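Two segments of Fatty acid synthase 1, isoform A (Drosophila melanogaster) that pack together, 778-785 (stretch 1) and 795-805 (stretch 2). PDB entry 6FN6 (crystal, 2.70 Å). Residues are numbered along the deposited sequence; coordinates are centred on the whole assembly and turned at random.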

# COMPACT_ATOMS: atom_id res chain seq x y z
N GLY A 778 20.26 4.88 -10.22
CA GLY A 778 19.01 4.14 -10.36
C GLY A 778 18.96 2.88 -9.53
O GLY A 778 17.90 2.25 -9.42
N ARG A 779 20.09 2.50 -8.94
CA ARG A 779 20.16 1.27 -8.15
C ARG A 779 19.34 1.38 -6.87
O ARG A 779 18.66 0.43 -6.49
CB ARG A 779 21.62 0.94 -7.81
CG ARG A 779 22.44 0.44 -8.99
CD ARG A 779 22.27 -1.06 -9.19
NE ARG A 779 21.01 -1.38 -9.88
CZ ARG A 779 20.51 -2.60 -9.99
NH1 ARG A 779 19.36 -2.79 -10.63
NH2 ARG A 779 21.13 -3.64 -9.45
N GLY A 780 19.43 2.53 -6.21
CA GLY A 780 18.75 2.73 -4.94
C GLY A 780 19.61 2.36 -3.75
O GLY A 780 20.83 2.23 -3.88
N VAL A 781 18.98 2.20 -2.59
CA VAL A 781 19.70 1.84 -1.37
C VAL A 781 19.17 0.52 -0.82
O VAL A 781 18.10 0.05 -1.21
CB VAL A 781 19.59 2.96 -0.31
CG1 VAL A 781 20.31 4.21 -0.80
CG2 VAL A 781 18.13 3.27 0.01
N ASP A 782 19.93 -0.08 0.10
CA ASP A 782 19.57 -1.37 0.68
C ASP A 782 18.65 -1.25 1.89
O ASP A 782 17.89 -2.17 2.19
CB ASP A 782 20.83 -2.14 1.08
CG ASP A 782 21.76 -2.38 -0.08
OD1 ASP A 782 21.40 -3.18 -0.97
OD2 ASP A 782 22.85 -1.76 -0.11
N LEU A 783 18.73 -0.13 2.59
CA LEU A 783 17.86 0.11 3.73
C LEU A 783 17.39 1.56 3.76
O LEU A 783 18.10 2.47 3.33
CB LEU A 783 18.56 -0.21 5.05
CG LEU A 783 19.29 -1.54 5.18
CD1 LEU A 783 20.80 -1.31 5.13
CD2 LEU A 783 18.90 -2.25 6.47
N VAL A 784 16.19 1.76 4.28
CA VAL A 784 15.66 3.09 4.52
C VAL A 784 15.14 3.15 5.95
O VAL A 784 14.28 2.36 6.34
CB VAL A 784 14.54 3.44 3.51
CG1 VAL A 784 14.00 4.85 3.78
CG2 VAL A 784 15.06 3.33 2.09
N LEU A 785 15.69 4.08 6.72
CA LEU A 785 15.17 4.36 8.06
C LEU A 785 14.31 5.61 7.97
O LEU A 785 14.82 6.73 7.89
CB LEU A 785 16.30 4.55 9.06
CG LEU A 785 15.88 4.76 10.52
CD1 LEU A 785 15.19 3.51 11.07
CD2 LEU A 785 17.08 5.13 11.38
N ALA A 795 7.88 8.42 -1.73
CA ALA A 795 9.10 8.82 -2.42
C ALA A 795 10.28 8.03 -1.87
O ALA A 795 11.21 7.68 -2.61
CB ALA A 795 9.34 10.31 -2.27
N SER A 796 10.24 7.75 -0.58
CA SER A 796 11.30 6.98 0.08
C SER A 796 11.23 5.52 -0.37
O SER A 796 12.26 4.84 -0.45
CB SER A 796 11.16 7.06 1.60
OG SER A 796 11.21 8.41 2.05
N ILE A 797 10.02 5.05 -0.65
CA ILE A 797 9.82 3.70 -1.17
C ILE A 797 10.52 3.57 -2.52
O ILE A 797 11.19 2.57 -2.78
CB ILE A 797 8.32 3.38 -1.28
CG1 ILE A 797 7.71 3.19 0.12
CG2 ILE A 797 8.07 2.15 -2.15
CD1 ILE A 797 8.14 1.92 0.83
N ARG A 798 10.36 4.58 -3.36
CA ARG A 798 10.95 4.57 -4.69
C ARG A 798 12.48 4.57 -4.62
O ARG A 798 13.15 4.28 -5.61
CB ARG A 798 10.47 5.77 -5.51
CG ARG A 798 8.96 5.79 -5.75
CD ARG A 798 8.53 7.02 -6.54
NE ARG A 798 7.18 7.45 -6.21
CZ ARG A 798 6.87 8.60 -5.61
NH1 ARG A 798 7.81 9.47 -5.26
NH2 ARG A 798 5.60 8.88 -5.36
N CYS A 799 13.03 4.92 -3.46
CA CYS A 799 14.48 4.91 -3.27
C CYS A 799 15.01 3.51 -2.95
O CYS A 799 16.22 3.28 -2.95
CB CYS A 799 14.89 5.87 -2.15
SG CYS A 799 14.74 7.61 -2.58
N LEU A 800 14.11 2.58 -2.66
CA LEU A 800 14.51 1.24 -2.26
C LEU A 800 14.93 0.39 -3.45
O LEU A 800 14.18 0.24 -4.42
CB LEU A 800 13.37 0.56 -1.50
CG LEU A 800 13.77 -0.63 -0.62
CD1 LEU A 800 14.74 -0.21 0.47
CD2 LEU A 800 12.54 -1.27 -0.01
N GLY A 801 16.14 -0.16 -3.37
CA GLY A 801 16.68 -1.01 -4.42
C GLY A 801 16.41 -2.48 -4.16
O GLY A 801 15.78 -2.84 -3.17
N LEU A 802 16.89 -3.32 -5.07
CA LEU A 802 16.68 -4.77 -4.98
C LEU A 802 17.09 -5.31 -3.61
O LEU A 802 18.10 -4.91 -3.05
CB LEU A 802 17.46 -5.48 -6.08
CG LEU A 802 16.99 -5.20 -7.51
CD1 LEU A 802 18.02 -5.68 -8.54
CD2 LEU A 802 15.64 -5.84 -7.78
N ASN A 803 16.27 -6.23 -3.10
CA ASN A 803 16.50 -6.84 -1.79
C ASN A 803 16.47 -5.82 -0.65
O ASN A 803 16.91 -6.12 0.46
CB ASN A 803 17.84 -7.58 -1.77
CG ASN A 803 17.92 -8.65 -2.84
OD1 ASN A 803 16.92 -9.30 -3.16
ND2 ASN A 803 19.11 -8.83 -3.41
N GLY A 804 15.95 -4.63 -0.92
CA GLY A 804 15.91 -3.58 0.08
C GLY A 804 15.06 -3.92 1.30
O GLY A 804 14.26 -4.85 1.27
N ARG A 805 15.26 -3.16 2.37
CA ARG A 805 14.53 -3.39 3.62
C ARG A 805 14.09 -2.07 4.24
O ARG A 805 14.90 -1.32 4.78
CB ARG A 805 15.40 -4.20 4.59
CG ARG A 805 15.76 -5.58 4.06
CD ARG A 805 16.77 -6.30 4.94
NE ARG A 805 18.06 -5.62 5.02
CZ ARG A 805 18.94 -5.56 4.03
NH1 ARG A 805 18.67 -6.12 2.86
NH2 ARG A 805 20.09 -4.92 4.20

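Two chain segments can be joined almost entirely through their backbones, leaving the side chains to fill the space around the joint, and this pair from fatty acid synthase is a compact example. The strands run parallel, so each backbone reaches across to residues that are offset along its partner. Val 781 pairs with Leu 800 in this way: Val 781 N donates to Cys 799 O at 3.0 Å, and Gly 801 N returns a bond to Val 781 O at 2.9 Å, both close to straight. A second parallel pairing, of Leu 783 with Arg 805, has the roles exchanged: Arg 805 now makes both bonds. Arg 805 N donates to Asp 782 O at 2.8 Å, while the bond from Val 784 N to Arg 805 O, at 3.4 Å, is weak.

Between the two pairings both chains turn a corner, stretch 1 at Asp 782 and stretch 2 at Leu 802 and Asn 803. The latter corner is a type II turn from Gly 801 to Gly 804, closed by Gly 804 N bonding to Gly 801 O at 2.9 Å. Asn 803 takes positive phi there, a conformation asparagine tolerates better than most residues.

Glycine is what permits so close an approach. Gly 780 CA and Gly 801 CA lie 4.3 Å apart. A beta carbon on Gly 780 would collide with Cys 799 O and Gly 801 N, and its backbone angles by themselves call for glycine; one on Gly 801 would strike Arg 779 O. The space left free allows a CA-H...O contact of 3.2 Å from Gly 801 CA to Arg 779 O. Gly 804 CA makes a similar contact with Asp 782 O, also at 3.2 Å, and here a beta carbon would run into Leu 800 CG within its own stretch.

Side-chain packing adds to the backbone bonds, and 554 Å² is buried between the two stretches, both sides summed. Val 784 points toward stretch 2, where its CG2 meets Leu 800 CD1 at 3.9 Å and its CG1 lies 4.2 Å from Ser 796 CB. Leu 800 starts away from stretch 1, but its end comes back to make that contact, and its branched apolar tip suits the buried site. Arg 805, which is partly exposed, lies on the same sheet face as Leu 783 and brings NH2 to 3.6 Å from Leu 783 CG, with Asp 782 O over one face of its guanidinium. Between two exposed residues, Arg 779 NH1 approaches Leu 802 CD1 at 3.8 Å.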